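Catechol 1,2 dioxygenase (Acinetobacter radioresistens, PDB 2XSU) probably catalyses the iron(III)-dependent intradiol cleavage of catechol by dioxygen to cis,cis-muconate, an early step of the beta-ketoadipate pathway. Local coordinates at residues A97-G102 / A299-E304; V230-Y235 / V291-E296; V120-M125 / K190-T195. The protein carries 1 engineered substitution. All coordinates share one frame; numbering follows the deposited sequence.

Contact 1: residues A97-G102 / A299-E304; sequences AGITGG and AAPSSE
A299 opens the meeting of the two loops with a light touch: its carbonyl O lies 4.5 Å from CB of A97, at the far limit of contact. A300 comes closer, its CB meeting the end of the I99 chain, CD1, at 3.6 Å. The same methyl then runs into P301, the residue on which the contact turns. I99 and the proline ring reach toward each other tip to tip, and I99 CD1 stands only 3.4 Å from P301 CD, tighter than usual for two carbons. On I99, CG1 sits anti to the carbonyl carbon (chi1 -57°) and CD1 continues in an extended direction (chi2 169°), which carries the methyl out to the proline. P301 CD also packs on A97 CB at 3.7 Å, and so touches both aliphatic side chains at once. Apart from the distant A299 O, the touching atoms are carbons, and the buried area is small, 141 Å². Past P301 the segment turns away: S302 OG weakly accepts the N-H of E304 at 3.3 Å in the manner of an ST turn, while S303 OG is bonded to the carbonyl O of K237. The P301 carbonyl O is held by R236 NH2. A97 and I99 flank G98, where helix 82-96 ends in a Schellman motif with G98 at positive phi. The contact thus lays the loop that follows strand 284-293 over the C-terminal end of helix 82-96, with D94 of that helix touching both I99 and P301.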
loop_
_atom_site.group_PDB
_atom_site.type_symbol
_atom_site.label_atom_id
_atom_site.label_comp_id
_atom_site.label_asym_id
_atom_site.label_seq_id
_atom_site.Cartn_x
_atom_site.Cartn_y
_atom_site.Cartn_z
ATOM N N ALA A 97 -8.482 21.568 24.147
ATOM C CA ALA A 97 -9.811 21.429 24.767
ATOM C C ALA A 97 -9.820 21.636 26.287
ATOM O O ALA A 97 -10.892 21.625 26.919
ATOM C CB ALA A 97 -10.418 20.043 24.392
ATOM N N GLY A 98 -8.649 21.807 26.883
ATOM C CA GLY A 98 -8.524 21.907 28.338
ATOM C C GLY A 98 -8.671 20.584 29.066
ATOM O O GLY A 98 -8.749 20.552 30.301
ATOM N N ILE A 99 -8.677 19.486 28.304
ATOM C CA ILE A 99 -8.714 18.154 28.894
ATOM C C ILE A 99 -7.338 17.862 29.417
ATOM O O ILE A 99 -6.361 17.764 28.648
ATOM C CB ILE A 99 -9.112 17.054 27.885
ATOM C CG1 ILE A 99 -10.466 17.372 27.260
ATOM C CG2 ILE A 99 -9.101 15.674 28.572
ATOM C CD1 ILE A 99 -10.806 16.509 26.097
ATOM N N THR A 100 -7.265 17.771 30.730
ATOM C CA THR A 100 -6.052 17.421 31.420
ATOM C C THR A 100 -6.337 16.236 32.350
ATOM O O THR A 100 -7.501 15.878 32.626
ATOM C CB THR A 100 -5.511 18.593 32.281
ATOM O OG1 THR A 100 -6.410 18.840 33.372
ATOM C CG2 THR A 100 -5.321 19.874 31.458
ATOM N N GLY A 101 -5.254 15.661 32.854
ATOM C CA GLY A 101 -5.338 14.539 33.752
ATOM C C GLY A 101 -5.569 13.255 32.990
ATOM O O GLY A 101 -5.677 13.228 31.756
ATOM N N GLY A 102 -5.636 12.172 33.739
ATOM C CA GLY A 102 -5.804 10.882 33.142
ATOM C C GLY A 102 -4.477 10.204 32.860
ATOM O O GLY A 102 -3.437 10.842 32.614
ATOM N N ALA A 299 -17.759 19.029 25.522
ATOM C CA ALA A 299 -16.650 19.676 24.813
ATOM C C ALA A 299 -15.511 18.728 24.358
ATOM O O ALA A 299 -14.692 19.096 23.498
ATOM C CB ALA A 299 -16.074 20.800 25.688
ATOM N N ALA A 300 -15.441 17.533 24.944
ATOM C CA ALA A 300 -14.292 16.643 24.725
ATOM C C ALA A 300 -14.245 16.054 23.302
ATOM O O ALA A 300 -15.260 15.539 22.823
ATOM C CB ALA A 300 -14.285 15.513 25.770
ATOM N N PRO A 301 -13.072 16.142 22.625
ATOM C CA PRO A 301 -12.906 15.332 21.412
ATOM C C PRO A 301 -13.060 13.846 21.740
ATOM O O PRO A 301 -12.816 13.423 22.882
ATOM C CB PRO A 301 -11.459 15.611 20.982
ATOM C CG PRO A 301 -11.079 16.889 21.665
ATOM C CD PRO A 301 -11.871 16.944 22.929
ATOM N N SER A 302 -13.473 13.053 20.754
ATOM C CA SER A 302 -13.579 11.602 20.970
ATOM C C SER A 302 -12.192 11.016 21.266
ATOM O O SER A 302 -11.186 11.468 20.687
ATOM C CB SER A 302 -14.209 10.914 19.756
ATOM O OG SER A 302 -14.466 9.541 20.038
ATOM N N SER A 303 -12.132 10.048 22.189
ATOM C CA SER A 303 -10.880 9.315 22.439
ATOM C C SER A 303 -10.954 7.880 21.911
ATOM O O SER A 303 -10.052 7.058 22.176
ATOM C CB SER A 303 -10.510 9.340 23.924
ATOM O OG SER A 303 -11.473 8.630 24.688
ATOM N N GLU A 304 -12.025 7.602 21.164
ATOM C CA GLU A 304 -12.255 6.300 20.541
ATOM C C GLU A 304 -11.873 6.316 19.060
ATOM O O GLU A 304 -12.134 7.287 18.354
ATOM C CB GLU A 304 -13.717 5.914 20.682
ATOM C CG GLU A 304 -14.131 5.659 22.130
ATOM C CD GLU A 304 -15.622 5.430 22.302
ATOM O OE1 GLU A 304 -16.388 5.540 21.314
ATOM O OE2 GLU A 304 -16.035 5.153 23.444
#

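Contact 2: residues V230-Y235 / V291-E296; sequences VSAPGY and VELVKE
The type II beta turn A232-Y235, in the connection of the antiparallel hairpin 221-231/238-244, docks its G234 and Y235 on the chain leaving strand 284-293. E296 N donates to G234 O at 2.9 Å and almost straight (173°), although the donor stands 34° out of the carbonyl plane. On the same residue pair a water takes the N-H of G234 and donates to E296 OE1, the water O lying 3.1 Å from OE1, so E296 holds G234 O directly and G234 N through the water. The turn is closed internally by Y235 N to A232 O at 3.0 Å. Y235 and K295 form a lone backbone bridge, CA atoms 4.4 Å apart; strands 221-231 and 284-293 do not themselves pair in the intradiol dioxygenase beta sandwich. The Y235 ring has V294 O at its edge, near the ring plane, with CD1 3.5 Å from that oxygen; the side chain crosses that of L293 at about a right angle, bringing CD1 to 3.9 Å from L293 CB. Deeper in, both methyls of L293 meet V230 CG1 at 4.0 Å. V230 CG1 is anti to the backbone N (chi1 -173°); the V230 and V291 side chains slide past each other in opposite directions, CG2 of V230 4.2 Å from CG1 of V291.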
loop_
_atom_site.group_PDB
_atom_site.type_symbol
_atom_site.label_atom_id
_atom_site.label_comp_id
_atom_site.label_asym_id
_atom_site.label_seq_id
_atom_site.Cartn_x
_atom_site.Cartn_y
_atom_site.Cartn_z
ATOM N N VAL A 230 -9.036 0.686 28.254
ATOM C CA VAL A 230 -9.857 0.839 29.467
ATOM C C VAL A 230 -11.061 1.694 29.102
ATOM O O VAL A 230 -10.918 2.760 28.529
ATOM C CB VAL A 230 -9.074 1.426 30.666
ATOM C CG1 VAL A 230 -9.956 1.386 31.971
ATOM C CG2 VAL A 230 -7.745 0.642 30.897
ATOM N N SER A 231 -12.260 1.215 29.424
ATOM C CA SER A 231 -13.478 1.974 29.090
ATOM C C SER A 231 -14.492 1.827 30.217
ATOM O O SER A 231 -14.456 0.832 30.934
ATOM C CB SER A 231 -14.070 1.498 27.756
ATOM O OG SER A 231 -14.432 0.117 27.763
ATOM N N ALA A 232 -15.392 2.813 30.345
ATOM C CA ALA A 232 -16.462 2.768 31.354
ATOM C C ALA A 232 -17.533 3.790 31.001
ATOM O O ALA A 232 -17.210 4.853 30.478
ATOM C CB ALA A 232 -15.917 3.055 32.714
ATOM N N PRO A 233 -18.804 3.482 31.296
ATOM C CA PRO A 233 -19.858 4.473 31.005
ATOM C C PRO A 233 -19.579 5.803 31.665
ATOM O O PRO A 233 -19.241 5.859 32.858
ATOM C CB PRO A 233 -21.111 3.843 31.631
ATOM C CG PRO A 233 -20.853 2.390 31.585
ATOM C CD PRO A 233 -19.357 2.193 31.744
ATOM N N GLY A 234 -19.687 6.868 30.878
ATOM C CA GLY A 234 -19.426 8.217 31.365
ATOM C C GLY A 234 -17.991 8.706 31.308
ATOM O O GLY A 234 -17.706 9.857 31.674
ATOM N N TYR A 235 -17.082 7.824 30.894
ATOM C CA TYR A 235 -15.644 8.151 30.809
ATOM C C TYR A 235 -15.068 7.996 29.402
ATOM O O TYR A 235 -15.575 7.216 28.579
ATOM C CB TYR A 235 -14.839 7.309 31.821
ATOM C CG TYR A 235 -15.220 7.622 33.249
ATOM C CD1 TYR A 235 -14.548 8.614 33.973
ATOM C CD2 TYR A 235 -16.282 6.942 33.870
ATOM C CE1 TYR A 235 -14.919 8.921 35.287
ATOM C CE2 TYR A 235 -16.656 7.247 35.175
ATOM C CZ TYR A 235 -15.972 8.232 35.873
ATOM O OH TYR A 235 -16.334 8.547 37.171
ATOM N N VAL A 291 -5.033 3.077 36.919
ATOM C CA VAL A 291 -5.524 3.807 35.767
ATOM C C VAL A 291 -6.477 4.900 36.221
ATOM O O VAL A 291 -7.404 4.641 36.990
ATOM C CB VAL A 291 -6.249 2.887 34.775
ATOM C CG1 VAL A 291 -6.837 3.696 33.631
ATOM C CG2 VAL A 291 -5.279 1.842 34.205
ATOM N N GLU A 292 -6.243 6.105 35.726
ATOM C CA GLU A 292 -7.142 7.234 35.970
ATOM C C GLU A 292 -7.827 7.631 34.667
ATOM O O GLU A 292 -7.166 7.952 33.660
ATOM C CB GLU A 292 -6.330 8.398 36.546
ATOM C CG GLU A 292 -7.059 9.701 36.746
ATOM C CD GLU A 292 -6.129 10.777 37.316
ATOM O OE1 GLU A 292 -5.749 10.672 38.504
ATOM O OE2 GLU A 292 -5.749 11.704 36.560
ATOM N N LEU A 293 -9.154 7.605 34.687
ATOM C CA LEU A 293 -9.971 7.970 33.533
ATOM C C LEU A 293 -10.547 9.381 33.676
ATOM O O LEU A 293 -10.857 9.834 34.795
ATOM C CB LEU A 293 -11.123 6.965 33.343
ATOM C CG LEU A 293 -10.748 5.509 33.084
ATOM C CD1 LEU A 293 -12.025 4.656 32.994
ATOM C CD2 LEU A 293 -9.938 5.404 31.800
ATOM N N VAL A 294 -10.679 10.055 32.541
ATOM C CA VAL A 294 -11.226 11.419 32.480
ATOM C C VAL A 294 -12.725 11.325 32.169
ATOM O O VAL A 294 -13.144 10.527 31.335
ATOM C CB VAL A 294 -10.477 12.256 31.407
ATOM C CG1 VAL A 294 -11.073 13.667 31.263
ATOM C CG2 VAL A 294 -8.971 12.343 31.737
ATOM N N LYS A 295 -13.544 12.137 32.846
ATOM C CA LYS A 295 -14.983 12.122 32.557
ATOM C C LYS A 295 -15.285 12.643 31.149
ATOM O O LYS A 295 -14.630 13.585 30.650
ATOM C CB LYS A 295 -15.801 12.894 33.621
ATOM C CG LYS A 295 -15.446 14.370 33.777
ATOM C CD LYS A 295 -16.659 15.218 34.241
ATOM C CE LYS A 295 -16.311 16.721 34.426
ATOM N NZ LYS A 295 -15.396 17.311 33.386
ATOM N N GLU A 296 -16.253 12.013 30.494
ATOM C CA GLU A 296 -16.689 12.445 29.170
ATOM C C GLU A 296 -17.423 13.766 29.330
ATOM O O GLU A 296 -18.386 13.849 30.089
ATOM C CB GLU A 296 -17.646 11.438 28.545
ATOM C CG GLU A 296 -16.988 10.239 27.885
ATOM C CD GLU A 296 -18.005 9.202 27.387
ATOM O OE1 GLU A 296 -19.159 9.197 27.889
ATOM O OE2 GLU A 296 -17.641 8.388 26.499
HETATM O O HOH W 1 -20.792 6.549 28.181
#

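Contact 3: residues V120-M125 / K190-T195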
loop_
_atom_site.group_PDB
_atom_site.type_symbol
_atom_site.label_atom_id
_atom_site.label_comp_id
_atom_site.label_asym_id
_atom_site.label_seq_id
_atom_site.Cartn_x
_atom_site.Cartn_y
_atom_site.Cartn_z
ATOM N N VAL A 120 -14.940 -11.069 36.126
ATOM C CA VAL A 120 -15.039 -9.974 37.062
ATOM C C VAL A 120 -13.911 -9.995 38.093
ATOM O O VAL A 120 -13.720 -11.011 38.801
ATOM C CB VAL A 120 -16.405 -10.008 37.791
ATOM C CG1 VAL A 120 -16.441 -8.932 38.852
ATOM C CG2 VAL A 120 -17.523 -9.818 36.784
ATOM N N GLY A 121 -13.155 -8.886 38.160
ATOM C CA GLY A 121 -12.154 -8.651 39.201
ATOM C C GLY A 121 -10.802 -9.339 39.063
ATOM O O GLY A 121 -9.761 -8.778 39.450
ATOM N N PHE A 122 -10.815 -10.548 38.514
ATOM C CA PHE A 122 -9.611 -11.376 38.402
ATOM C C PHE A 122 -9.620 -12.203 37.122
ATOM O O PHE A 122 -10.673 -12.737 36.736
ATOM C CB PHE A 122 -9.508 -12.332 39.611
ATOM C CG PHE A 122 -8.358 -13.293 39.527
ATOM C CD1 PHE A 122 -7.126 -12.981 40.110
ATOM C CD2 PHE A 122 -8.500 -14.509 38.853
ATOM C CE1 PHE A 122 -6.040 -13.872 39.997
ATOM C CE2 PHE A 122 -7.438 -15.395 38.735
ATOM C CZ PHE A 122 -6.196 -15.078 39.302
ATOM N N ALA A 123 -8.463 -12.343 36.468
ATOM C CA ALA A 123 -8.329 -13.303 35.369
ATOM C C ALA A 123 -6.944 -13.884 35.379
ATOM O O ALA A 123 -5.972 -13.152 35.638
ATOM C CB ALA A 123 -8.551 -12.641 34.033
ATOM N N ARG A 124 -6.840 -15.170 35.082
ATOM C CA ARG A 124 -5.539 -15.736 34.733
ATOM C C ARG A 124 -5.415 -15.685 33.217
ATOM O O ARG A 124 -6.258 -16.190 32.506
ATOM C CB ARG A 124 -5.335 -17.165 35.264
ATOM C CG ARG A 124 -4.000 -17.720 34.793
ATOM C CD ARG A 124 -3.548 -18.969 35.519
ATOM N NE ARG A 124 -2.267 -19.402 34.988
ATOM C CZ ARG A 124 -1.593 -20.467 35.413
ATOM N NH1 ARG A 124 -2.083 -21.229 36.403
ATOM N NH2 ARG A 124 -0.452 -20.788 34.831
ATOM N N MET A 125 -4.360 -15.020 32.719
ATOM C CA MET A 125 -4.188 -14.771 31.274
ATOM C C MET A 125 -3.490 -15.885 30.500
ATOM O O MET A 125 -3.685 -16.007 29.287
ATOM C CB MET A 125 -3.386 -13.480 31.094
ATOM C CG MET A 125 -4.063 -12.231 31.689
ATOM S SD MET A 125 -3.097 -10.736 31.311
ATOM C CE MET A 125 -3.263 -10.711 29.524
ATOM N N LYS A 190 -11.005 -2.547 41.562
ATOM C CA LYS A 190 -9.772 -3.319 41.365
ATOM C C LYS A 190 -9.840 -4.329 40.237
ATOM O O LYS A 190 -10.887 -4.935 39.975
ATOM C CB LYS A 190 -9.395 -4.063 42.653
ATOM C CG LYS A 190 -8.846 -3.200 43.803
ATOM C CD LYS A 190 -7.337 -2.821 43.622
ATOM C CE LYS A 190 -6.405 -3.984 43.182
ATOM N NZ LYS A 190 -6.251 -5.069 44.212
ATOM N N TYR A 191 -8.710 -4.491 39.526
ATOM C CA TYR A 191 -8.467 -5.634 38.668
ATOM C C TYR A 191 -7.167 -6.346 39.084
ATOM O O TYR A 191 -6.226 -5.723 39.575
ATOM C CB TYR A 191 -8.433 -5.231 37.168
ATOM C CG TYR A 191 -7.127 -4.542 36.780
ATOM C CD1 TYR A 191 -6.096 -5.283 36.189
ATOM C CD2 TYR A 191 -6.929 -3.191 37.033
ATOM C CE1 TYR A 191 -4.840 -4.665 35.864
ATOM C CE2 TYR A 191 -5.703 -2.549 36.695
ATOM C CZ TYR A 191 -4.686 -3.303 36.110
ATOM O OH TYR A 191 -3.488 -2.700 35.796
ATOM N N VAL A 192 -7.121 -7.653 38.861
ATOM C CA VAL A 192 -5.917 -8.444 39.072
ATOM C C VAL A 192 -5.780 -9.405 37.904
ATOM O O VAL A 192 -6.716 -10.145 37.562
ATOM C CB VAL A 192 -5.997 -9.288 40.392
ATOM C CG1 VAL A 192 -4.743 -10.146 40.584
ATOM C CG2 VAL A 192 -6.248 -8.402 41.590
ATOM N N ALA A 193 -4.604 -9.374 37.279
ATOM C CA ALA A 193 -4.251 -10.337 36.279
ATOM C C ALA A 193 -3.080 -11.204 36.740
ATOM O O ALA A 193 -2.015 -10.704 37.098
ATOM C CB ALA A 193 -3.896 -9.636 34.952
ATOM N N LEU A 194 -3.283 -12.511 36.695
ATOM C CA LEU A 194 -2.205 -13.490 36.898
ATOM C C LEU A 194 -1.727 -13.970 35.530
ATOM O O LEU A 194 -2.484 -14.521 34.721
ATOM C CB LEU A 194 -2.695 -14.665 37.787
ATOM C CG LEU A 194 -1.726 -15.858 37.943
ATOM C CD1 LEU A 194 -0.391 -15.461 38.583
ATOM C CD2 LEU A 194 -2.417 -16.998 38.742
ATOM N N THR A 195 -0.450 -13.724 35.235
ATOM C CA THR A 195 0.049 -13.979 33.884
ATOM C C THR A 195 1.537 -14.355 33.906
ATOM O O THR A 195 2.031 -14.879 34.928
ATOM C CB THR A 195 -0.266 -12.742 32.967
ATOM O OG1 THR A 195 -0.022 -13.066 31.604
ATOM C CG2 THR A 195 0.503 -11.484 33.387
#
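F122, A123 and R124 run parallel to V192, A193 and L194, their strand axes 4.8 Å apart and 11° from parallel. The tight part is the backbone: V192 N to G121 O, A123 N to V192 O, L194 N to A123 O and M125 N to L194 O, the last the shortest at 2.8 Å. The first is the most bent, 135° at the hydrogen, where G121 turns with positive phi. The buried face carries A123 and A193; just past the strand M125, also buried, brings SD to 3.9 Å from A193 CB, and M125 CB approaches T195 OG1 to 3.4 Å. That hydroxyl is anti to its own backbone N (chi1 -169°) and is bonded to H160 NE2. The face of F122, R124, V192 and L194 is more open to solvent. F122 and L194 lie side by side, pointing the same way, with F122 CZ 3.8 Å from L194 CB, while CD1 of the ring meets V192 CG1 at 3.7 Å. R124 stretches out across L194, CD to CD2 3.9 Å, and its guanidinium ends in a salt bridge with D126. Strand 118-120 pairs with 180-184 and strand 122-124 with 190-196, parallel pairs within the mixed-sheet beta sandwich of the intradiol dioxygenases; the side chain of M125 lies about 11 Å from the ferric ion.

How the contacts relate
From the N terminus, the chain leaves helix 82-96 and enters contact 1, whose partner at 299-304 comes 197 residues later; this long loop encloses both other contacts. Contact 3 closes first, bringing 190-195 back to 120-125. Contact 2 opens only afterwards and returns 291-296 to 230-235, so contacts 2 and 3 follow in series within the catalytic beta sandwich and reach the same mixed sheet, their centres 19 Å apart. Contacts 1 and 2 touch directly: G102 N is probably bonded to E292 OE2, and V294 packs on I99, G101 and G102. Together they tie the helical N-terminal part to the end of strand 284-293 in the sandwich, while contact 3 lies 28 Å from contact 1, centre to centre.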